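Local coordinates for protein phosphoacetylglucosamine mutase (Aspergillus lentulus, PDB 5O9X) that catalyses the interconversion of the 6- and 1-phosphates of N-acetylglucosamine, a step on the route to UDP-N-acetylglucosamine, at residues S495-G500 / D526-R531; K499-A504 / R514-A519. The protein carries 1 engineered substitution. All blocks are in the same frame, centred on the assembly; numbering follows the deposited sequence. Where two conformers were deposited one is given.

Contact 1 of 2, residues S495-G500 / D526-R531; sequences SRYNKG and DDLATR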
ATOM      1  N   SER A 495     -31.220   2.097   2.873  1.00 19.47           N
ATOM      2  CA  SER A 495     -32.324   1.212   3.251  1.00 24.12           C
ATOM      3  C   SER A 495     -33.376   0.986   2.128  1.00 24.97           C
ATOM      4  O   SER A 495     -34.174   0.050   2.162  1.00 22.95           O
ATOM      5  CB  SER A 495     -32.956   1.722   4.560  1.00 25.43           C
ATOM      6  OG  SER A 495     -33.783   2.875   4.299  1.00 27.59           O
ATOM      7  N   ARG A 496     -33.363   1.800   1.087  1.00 21.84           N
ATOM      8  CA  ARG A 496     -34.323   1.539  -0.017  1.00 23.60           C
ATOM      9  C   ARG A 496     -33.856   0.430  -0.982  1.00 21.40           C
ATOM     10  O   ARG A 496     -34.581   0.079  -1.914  1.00 21.75           O
ATOM     11  CB  ARG A 496     -34.465   2.811  -0.823  1.00 25.71           C
ATOM     12  CG  ARG A 496     -34.945   3.871   0.145  1.00 31.53           C
ATOM     13  CD  ARG A 496     -35.733   4.993  -0.416  1.00 38.79           C
ATOM     14  NE  ARG A 496     -36.233   5.743   0.766  1.00 48.33           N
ATOM     15  CZ  ARG A 496     -37.452   5.609   1.273  1.00 41.70           C
ATOM     16  NH1 ARG A 496     -38.332   4.781   0.680  1.00 41.06           N
ATOM     17  NH2 ARG A 496     -37.788   6.325   2.328  1.00 47.48           N
ATOM     18  N   TYR A 497     -32.625  -0.056  -0.831  1.00 17.23           N
ATOM     19  CA  TYR A 497     -32.122  -0.985  -1.850  1.00 17.50           C
ATOM     20  C   TYR A 497     -31.840  -2.341  -1.206  1.00 18.13           C
ATOM     21  O   TYR A 497     -31.394  -2.410  -0.044  1.00 18.13           O
ATOM     22  CB  TYR A 497     -30.844  -0.472  -2.519  1.00 16.20           C
ATOM     23  CG  TYR A 497     -31.069   0.911  -3.126  1.00 15.65           C
ATOM     24  CD1 TYR A 497     -31.632   1.040  -4.427  1.00 17.97           C
ATOM     25  CD2 TYR A 497     -30.850   2.078  -2.373  1.00 16.05           C
ATOM     26  CE1 TYR A 497     -31.894   2.306  -4.986  1.00 17.10           C
ATOM     27  CE2 TYR A 497     -31.108   3.338  -2.932  1.00 15.48           C
ATOM     28  CZ  TYR A 497     -31.623   3.437  -4.222  1.00 16.92           C
ATOM     29  OH  TYR A 497     -31.914   4.681  -4.824  1.00 17.87           O
ATOM     30  N   ASN A 498     -31.986  -3.383  -2.020  1.00 19.66           N
ATOM     31  CA  ASN A 498     -31.657  -4.733  -1.498  1.00 23.76           C
ATOM     32  C   ASN A 498     -30.129  -4.844  -1.217  1.00 19.97           C
ATOM     33  O   ASN A 498     -29.366  -4.515  -2.090  1.00 18.94           O
ATOM     34  CB  ASN A 498     -32.166  -5.785  -2.501  1.00 24.34           C
ATOM     35  CG  ASN A 498     -33.707  -5.950  -2.418  1.00 30.15           C
ATOM     36  OD1 ASN A 498     -34.354  -6.145  -3.436  1.00 35.06           O
ATOM     37  ND2 ASN A 498     -34.284  -5.894  -1.170  1.00 30.11           N
ATOM     38  N   LYS A 499     -29.738  -5.181   0.016  1.00 18.68           N
ATOM     39  CA  LYS A 499     -28.293  -5.245   0.433  1.00 19.59           C
ATOM     40  C   LYS A 499     -27.603  -3.859   0.248  1.00 19.75           C
ATOM     41  O   LYS A 499     -26.376  -3.769   0.200  1.00 16.90           O
ATOM     42  CB  LYS A 499     -27.522  -6.280  -0.409  1.00 20.07           C
ATOM     43  CG  LYS A 499     -27.975  -7.755  -0.240  1.00 25.50           C
ATOM     44  CD  LYS A 499     -28.035  -8.170   1.223  1.00 32.86           C
ATOM     45  CE  LYS A 499     -27.749  -9.695   1.426  1.00 37.60           C
ATOM     46  NZ  LYS A 499     -27.608 -10.281   0.069  1.00 38.90           N
ATOM     47  N   GLY A 500     -28.411  -2.795   0.232  1.00 19.04           N
ATOM     48  CA  GLY A 500     -27.882  -1.421   0.099  1.00 15.96           C
ATOM     49  C   GLY A 500     -26.916  -1.026   1.184  1.00 17.11           C
ATOM     50  O   GLY A 500     -27.256  -1.090   2.400  1.00 17.83           O
ATOM     51  N   ASP A 526     -25.882   1.596  -8.718  1.00 16.42           N
ATOM     52  CA  ASP A 526     -25.609   2.858  -9.396  1.00 19.18           C
ATOM     53  C   ASP A 526     -26.539   3.974  -8.908  1.00 19.82           C
ATOM     54  O   ASP A 526     -26.124   5.136  -8.779  1.00 20.86           O
ATOM     55  CB  ASP A 526     -25.831   2.643 -10.920  1.00 21.30           C
ATOM     56  CG  ASP A 526     -24.654   1.843 -11.571  1.00 25.37           C
ATOM     57  OD1 ASP A 526     -23.615   1.696 -10.930  1.00 27.17           O
ATOM     58  OD2 ASP A 526     -24.765   1.385 -12.695  1.00 26.31           O
ATOM     59  N   ASP A 527     -27.796   3.608  -8.651  1.00 17.68           N
ATOM     60  CA  ASP A 527     -28.759   4.625  -8.175  1.00 18.29           C
ATOM     61  C   ASP A 527     -28.388   5.126  -6.784  1.00 17.04           C
ATOM     62  O   ASP A 527     -28.375   6.329  -6.508  1.00 16.77           O
ATOM     63  CB  ASP A 527     -30.146   3.991  -8.130  1.00 15.33           C
ATOM     64  CG  ASP A 527     -31.270   5.023  -7.981  1.00 19.91           C
ATOM     65  OD1 ASP A 527     -31.091   6.108  -8.568  1.00 18.41           O
ATOM     66  OD2 ASP A 527     -32.296   4.708  -7.290  1.00 20.15           O
ATOM     67  N   LEU A 528     -28.021   4.190  -5.912  1.00 13.47           N
ATOM     68  CA  LEU A 528     -27.650   4.553  -4.542  1.00 13.90           C
ATOM     69  C   LEU A 528     -26.405   5.441  -4.587  1.00 14.58           C
ATOM     70  O   LEU A 528     -26.361   6.505  -3.937  1.00 15.56           O
ATOM     71  CB  LEU A 528     -27.399   3.263  -3.722  1.00 14.50           C
ATOM     72  CG  LEU A 528     -26.914   3.508  -2.279  1.00 13.02           C
ATOM     73  CD1 LEU A 528     -27.755   4.464  -1.407  1.00 13.51           C
ATOM     74  CD2 LEU A 528     -26.848   2.076  -1.606  1.00 14.12           C
ATOM     75  N   ALA A 529     -25.415   5.059  -5.387  1.00 15.65           N
ATOM     76  CA  ALA A 529     -24.155   5.834  -5.435  1.00 15.04           C
ATOM     77  C   ALA A 529     -24.442   7.250  -5.952  1.00 15.34           C
ATOM     78  O   ALA A 529     -23.909   8.204  -5.410  1.00 14.23           O
ATOM     79  CB  ALA A 529     -23.170   5.173  -6.399  1.00 16.06           C
ATOM     80  N   THR A 530     -25.295   7.367  -6.984  1.00 14.03           N
ATOM     81  CA  THR A 530     -25.534   8.678  -7.590  1.00 14.91           C
ATOM     82  C   THR A 530     -26.321   9.542  -6.598  1.00 15.36           C
ATOM     83  O   THR A 530     -26.054  10.754  -6.455  1.00 16.35           O
ATOM     84  CB  THR A 530     -26.334   8.547  -8.888  1.00 16.09           C
ATOM     85  OG1 THR A 530     -25.558   7.820  -9.827  1.00 16.96           O
ATOM     86  CG2 THR A 530     -26.653   9.971  -9.559  1.00 19.27           C
ATOM     87  N   ARG A 531     -27.341   8.979  -5.946  1.00 15.46           N
ATOM     88  CA  ARG A 531     -28.141   9.780  -4.987  1.00 14.96           C
ATOM     89  C   ARG A 531     -27.330  10.249  -3.771  1.00 14.47           C
ATOM     90  O   ARG A 531     -27.453  11.441  -3.275  1.00 13.04           O
ATOM     91  CB  ARG A 531     -29.408   8.980  -4.498  1.00 13.43           C
ATOM     92  CG  ARG A 531     -30.395   8.789  -5.633  1.00 13.45           C
ATOM     93  CD  ARG A 531     -31.534   7.893  -5.154  1.00 14.17           C
ATOM     94  NE  ARG A 531     -32.570   7.608  -6.180  1.00 15.93           N
ATOM     95  CZ  ARG A 531     -33.734   8.290  -6.286  1.00 18.02           C
ATOM     96  NH1 ARG A 531     -34.002   9.359  -5.511  1.00 14.77           N
ATOM     97  NH2 ARG A 531     -34.616   7.919  -7.189  1.00 16.24           N
TER
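Tyr497 lays its ring against Leu528 where a type II beta turn, Tyr497 to Gly500, meets helix 522-539 in the C-terminal domain of the phosphohexomutase fold. The turn is closed by Gly500 N, which donates to Tyr497 O at 3.0 Å. The contact illustrates how one tyrosine can serve both halves of a loop-helix contact, apolar along its ring and polar at its hydroxyl.

The apolar half is a CH-pi interaction. Leu528 CB stands over one face, 4.1 Å from the ring centroid and shifted toward the CD2-CE2 rim, and Leu528 CD1 follows that rim 3.9 Å from Tyr497 CE2. Arg496 CB lies over the opposite face, so the ring is held between its own neighbour and the helix. The other leucine branch, CD2, reaches the CA of Gly500 at 4.0 Å, while Leu528 also touches Leu493 of helix 486-495.

The polar half centres on Asp527, where chi1 of -166° sets CG beside the carbonyl carbon, near the phenol oxygen. Tyr497 OH donates a very short hydrogen bond, 2.5 Å, to Asp527 OD2, which lies at the ring edge; ring and carboxylate planes stand 83° apart. One helical turn on, Arg531 NE forms a salt bridge with the same OD2 at 3.1 Å, and weak hydrogen bonds run from NE to both carboxylate oxygens. The arginine probably offsets the aspartate charge. Arg531 CD packs 3.3 Å from Tyr497 OH.

Contact 2 of 2, residues K499-A504 / R514-A519; sequences KGRSFA and RVYAEA. With G16 (1,6-di-O-phosphono-alpha-D-glucopyranose), chain B.
Phe503 overlaps Tyr516 across the antiparallel beta hairpin of strands 501-506 and 513-518, its CE1 lying 3.6 Å from Tyr516 CB. With CG between the backbone N and carbonyl carbon (chi1 67°), the phenylalanine leans toward that strand, and the rings meet obliquely, planes at 45°.

Backbone bonds join the hydrogen-bonded pairs Arg501-Glu518 and Phe503-Tyr516. Tyr516 O takes two donors: Phe503 N at 3.1 Å and Ser502 OG at 2.6 Å, the hydroxyl tilted 33° from the carbonyl plane. Ser502 shares its face with Ala504, Val515 and Ala517, and Val532 and Val536 of helix 522-539 pack there.

On the aromatic face, Tyr516 OH donates to Glu518 OE1 at 2.6 Å, from the anti side and somewhat out of the carboxylate plane; Gly342 N also bonds this oxygen. A water bridges Glu518 OE2 to Lys499 O. The salt bridge from Arg501 NH1 to OE2 is implausibly short, and Arg501 has two conformers, so its detail is doubtful.

At the ligand end, Arg514 presents its guanidinium edge to the 6-phosphate of glucose 1,6-bisphosphate, and Glu510 pairs with its NH2. Arg514 NE donates to G16 O1P at 2.8 Å and NH2 to O2P at 2.9 Å.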
ATOM      1  N   LYS A 499     -29.738  -5.181   0.016  1.00 18.68           N
ATOM      2  CA  LYS A 499     -28.293  -5.245   0.433  1.00 19.59           C
ATOM      3  C   LYS A 499     -27.603  -3.859   0.248  1.00 19.75           C
ATOM      4  O   LYS A 499     -26.376  -3.769   0.200  1.00 16.90           O
ATOM      5  CB  LYS A 499     -27.522  -6.280  -0.409  1.00 20.07           C
ATOM      6  CG  LYS A 499     -27.975  -7.755  -0.240  1.00 25.50           C
ATOM      7  CD  LYS A 499     -28.035  -8.170   1.223  1.00 32.86           C
ATOM      8  CE  LYS A 499     -27.749  -9.695   1.426  1.00 37.60           C
ATOM      9  NZ  LYS A 499     -27.608 -10.281   0.069  1.00 38.90           N
ATOM     10  N   GLY A 500     -28.411  -2.795   0.232  1.00 19.04           N
ATOM     11  CA  GLY A 500     -27.882  -1.421   0.099  1.00 15.96           C
ATOM     12  C   GLY A 500     -26.916  -1.026   1.184  1.00 17.11           C
ATOM     13  O   GLY A 500     -27.256  -1.090   2.400  1.00 17.83           O
ATOM     14  N   ARG A 501     -25.714  -0.580   0.775  1.00 15.88           N
ATOM     15  CA  ARG A 501     -24.727  -0.088   1.736  0.50 17.54           C
ATOM     16  C   ARG A 501     -23.917   0.999   1.049  1.00 16.17           C
ATOM     17  O   ARG A 501     -23.372   0.778  -0.029  1.00 14.97           O
ATOM     18  CB  ARG A 501     -23.845  -1.219   2.288  0.50 19.42           C
ATOM     19  CG  ARG A 501     -23.220  -0.905   3.671  0.50 22.54           C
ATOM     20  CD  ARG A 501     -22.401  -2.060   4.297  0.50 25.09           C
ATOM     21  NE  ARG A 501     -21.011  -1.664   4.267  0.50 28.48           N
ATOM     22  CZ  ARG A 501     -20.198  -1.874   3.239  0.50 28.83           C
ATOM     23  NH1 ARG A 501     -20.607  -2.563   2.193  0.50 29.41           N
ATOM     24  NH2 ARG A 501     -18.978  -1.406   3.272  0.50 27.07           N
ATOM     25  N   SER A 502     -23.890   2.184   1.666  1.00 16.61           N
ATOM     26  CA  SER A 502     -23.128   3.306   1.095  1.00 14.71           C
ATOM     27  C   SER A 502     -22.503   4.120   2.175  1.00 15.03           C
ATOM     28  O   SER A 502     -23.065   4.251   3.266  1.00 15.82           O
ATOM     29  CB  SER A 502     -24.012   4.164   0.121  1.00 15.78           C
ATOM     30  OG  SER A 502     -23.220   5.196  -0.472  1.00 16.22           O
ATOM     31  N   PHE A 503     -21.279   4.642   1.927  1.00 14.16           N
ATOM     32  CA  PHE A 503     -20.682   5.578   2.878  1.00 14.15           C
ATOM     33  C   PHE A 503     -19.849   6.619   2.101  1.00 14.69           C
ATOM     34  O   PHE A 503     -19.387   6.337   1.026  1.00 15.94           O
ATOM     35  CB  PHE A 503     -19.829   4.932   3.951  1.00 13.12           C
ATOM     36  CG  PHE A 503     -18.567   4.298   3.415  1.00 14.56           C
ATOM     37  CD1 PHE A 503     -18.624   3.030   2.697  1.00 13.11           C
ATOM     38  CD2 PHE A 503     -17.322   4.869   3.685  1.00 14.92           C
ATOM     39  CE1 PHE A 503     -17.432   2.442   2.194  1.00 14.34           C
ATOM     40  CE2 PHE A 503     -16.133   4.260   3.169  1.00 14.60           C
ATOM     41  CZ  PHE A 503     -16.207   3.089   2.390  1.00 14.68           C
ATOM     42  N   ALA A 504     -19.692   7.803   2.691  1.00 14.45           N
ATOM     43  CA  ALA A 504     -18.902   8.896   2.105  1.00 13.02           C
ATOM     44  C   ALA A 504     -17.810   9.337   3.097  1.00 15.20           C
ATOM     45  O   ALA A 504     -18.063   9.453   4.316  1.00 13.06           O
ATOM     46  CB  ALA A 504     -19.835  10.110   1.789  1.00 13.65           C
ATOM     47  N   ARG A 514     -14.958  10.692  -1.258  1.00 14.01           N
ATOM     48  CA  ARG A 514     -15.268   9.434  -1.958  1.00 14.13           C
ATOM     49  C   ARG A 514     -16.614   8.905  -1.537  1.00 14.26           C
ATOM     50  O   ARG A 514     -16.896   8.864  -0.350  1.00 15.96           O
ATOM     51  CB  ARG A 514     -14.209   8.364  -1.608  1.00 12.60           C
ATOM     52  CG  ARG A 514     -12.786   8.770  -1.980  1.00 12.70           C
ATOM     53  CD  ARG A 514     -11.840   7.547  -2.018  1.00 15.65           C
ATOM     54  NE  ARG A 514     -10.413   7.963  -2.210  1.00 14.74           N
ATOM     55  CZ  ARG A 514      -9.903   8.411  -3.375  1.00 17.26           C
ATOM     56  NH1 ARG A 514     -10.717   8.579  -4.457  1.00 15.20           N
ATOM     57  NH2 ARG A 514      -8.570   8.725  -3.428  1.00 16.58           N
ATOM     58  N   VAL A 515     -17.384   8.417  -2.515  1.00 15.38           N
ATOM     59  CA  VAL A 515     -18.640   7.732  -2.217  1.00 13.80           C
ATOM     60  C   VAL A 515     -18.478   6.302  -2.699  1.00 14.40           C
ATOM     61  O   VAL A 515     -18.121   6.074  -3.869  1.00 14.99           O
ATOM     62  CB  VAL A 515     -19.823   8.416  -2.947  1.00 15.25           C
ATOM     63  CG1 VAL A 515     -21.116   7.568  -2.862  1.00 15.70           C
ATOM     64  CG2 VAL A 515     -20.031   9.841  -2.326  1.00 15.22           C
ATOM     65  N   TYR A 516     -18.894   5.388  -1.838  1.00 12.90           N
ATOM     66  CA  TYR A 516     -18.951   3.985  -2.229  1.00 13.06           C
ATOM     67  C   TYR A 516     -20.397   3.533  -2.049  1.00 13.27           C
ATOM     68  O   TYR A 516     -21.064   3.911  -1.067  1.00 13.81           O
ATOM     69  CB  TYR A 516     -18.021   3.218  -1.249  1.00 12.28           C
ATOM     70  CG  TYR A 516     -18.168   1.692  -1.434  1.00 13.11           C
ATOM     71  CD1 TYR A 516     -17.490   1.062  -2.481  1.00 14.00           C
ATOM     72  CD2 TYR A 516     -19.085   0.927  -0.636  1.00 13.09           C
ATOM     73  CE1 TYR A 516     -17.624  -0.363  -2.704  1.00 13.02           C
ATOM     74  CE2 TYR A 516     -19.233  -0.495  -0.865  1.00 13.01           C
ATOM     75  CZ  TYR A 516     -18.504  -1.103  -1.906  1.00 14.04           C
ATOM     76  OH  TYR A 516     -18.651  -2.491  -2.190  1.00 13.19           O
ATOM     77  N   ALA A 517     -20.900   2.690  -2.974  1.00 13.53           N
ATOM     78  CA  ALA A 517     -22.192   2.080  -2.767  1.00 15.41           C
ATOM     79  C   ALA A 517     -22.107   0.647  -3.297  1.00 15.37           C
ATOM     80  O   ALA A 517     -21.471   0.424  -4.300  1.00 14.78           O
ATOM     81  CB  ALA A 517     -23.322   2.869  -3.445  1.00 14.88           C
ATOM     82  N   GLU A 518     -22.786  -0.258  -2.633  1.00 14.43           N
ATOM     83  CA  GLU A 518     -23.043  -1.587  -3.146  1.00 14.01           C
ATOM     84  C   GLU A 518     -24.568  -1.892  -2.968  1.00 15.31           C
ATOM     85  O   GLU A 518     -25.234  -1.324  -2.086  1.00 16.55           O
ATOM     86  CB  GLU A 518     -22.152  -2.630  -2.475  1.00 14.64           C
ATOM     87  CG  GLU A 518     -22.392  -2.738  -0.958  1.00 14.80           C
ATOM     88  CD  GLU A 518     -21.445  -3.712  -0.256  1.00 15.01           C
ATOM     89  OE1 GLU A 518     -20.298  -3.909  -0.789  1.00 17.25           O
ATOM     90  OE2 GLU A 518     -21.818  -4.205   0.861  1.00 15.47           O
ATOM     91  N   ALA A 519     -25.096  -2.755  -3.832  1.00 15.72           N
ATOM     92  CA  ALA A 519     -26.441  -3.301  -3.594  1.00 16.95           C
ATOM     93  C   ALA A 519     -26.541  -4.644  -4.332  1.00 16.91           C
ATOM     94  O   ALA A 519     -25.570  -5.041  -4.991  1.00 20.32           O
ATOM     95  CB  ALA A 519     -27.498  -2.294  -4.098  1.00 15.87           C
TER
HETATM   96  C1  G16 B 601      -2.882   5.409  -0.254  1.00 19.76           C
HETATM   97  C2  G16 B 601      -2.837   4.576   1.024  1.00 27.33           C
HETATM   98  C3  G16 B 601      -3.969   3.500   1.000  1.00 24.16           C
HETATM   99  C4  G16 B 601      -5.361   4.068   0.787  1.00 22.73           C
HETATM  100  C5  G16 B 601      -5.343   4.880  -0.502  1.00 22.52           C
HETATM  101  C6  G16 B 601      -6.559   5.750  -0.719  1.00 20.51           C
HETATM  102  O1  G16 B 601      -2.630   4.554  -1.373  1.00 20.16           O
HETATM  103  O2  G16 B 601      -1.540   3.953   1.277  1.00 31.53           O
HETATM  104  O3  G16 B 601      -3.838   2.759   2.147  1.00 27.54           O
HETATM  105  O4  G16 B 601      -6.444   3.049   0.638  1.00 22.37           O
HETATM  106  O5  G16 B 601      -4.318   5.902  -0.475  1.00 20.78           O
HETATM  107  O6  G16 B 601      -6.631   6.698   0.439  1.00 16.99           O
HETATM  108  P   G16 B 601      -7.781   7.842   0.434  1.00 16.36           P
HETATM  109  O1P G16 B 601      -9.147   7.169   0.164  1.00 15.51           O
HETATM  110  O2P G16 B 601      -7.475   8.813  -0.731  1.00 16.18           O
HETATM  111  O3P G16 B 601      -7.678   8.632   1.756  1.00 18.19           O
HETATM  112  P'  G16 B 601      -1.374   4.780  -2.400  1.00 18.22           P
HETATM  113  O1X G16 B 601      -0.175   5.315  -1.571  1.00 17.73           O
HETATM  114  O2X G16 B 601      -1.784   5.933  -3.372  1.00 17.83           O
HETATM  115  O3X G16 B 601      -1.204   3.539  -3.207  1.00 18.11           O
HETATM  116  O   HOH W   1     -24.272  -4.787   1.623  1.00 17.18           O
HETATM  117  O   HOH W   2     -16.336   6.381   0.461  1.00 12.66           O

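Overall arrangement
Contacts 1 and 2 lie in one domain, the first at its surface and the second running to the ligand pocket. Their centres lie about 7 Å apart and they share Lys499 and Gly500, where the turn of contact 1 runs into the first hairpin strand of contact 2. The second strand leads on to helix 522-539, which packs back on the sheet: Leu528 CD2 approaches Arg501 N at 3.7 Å, and Ala529 N lies 3.6 Å from Ala517 CB. Contact 2 alone of the two touches the bisphosphate, through Arg514, alongside pocket residues such as Ser507 and Thr509. Contact 1 lies at the end of the hairpin away from the ligand, with Tyr497 OH 23.4 Å from G16 O1P.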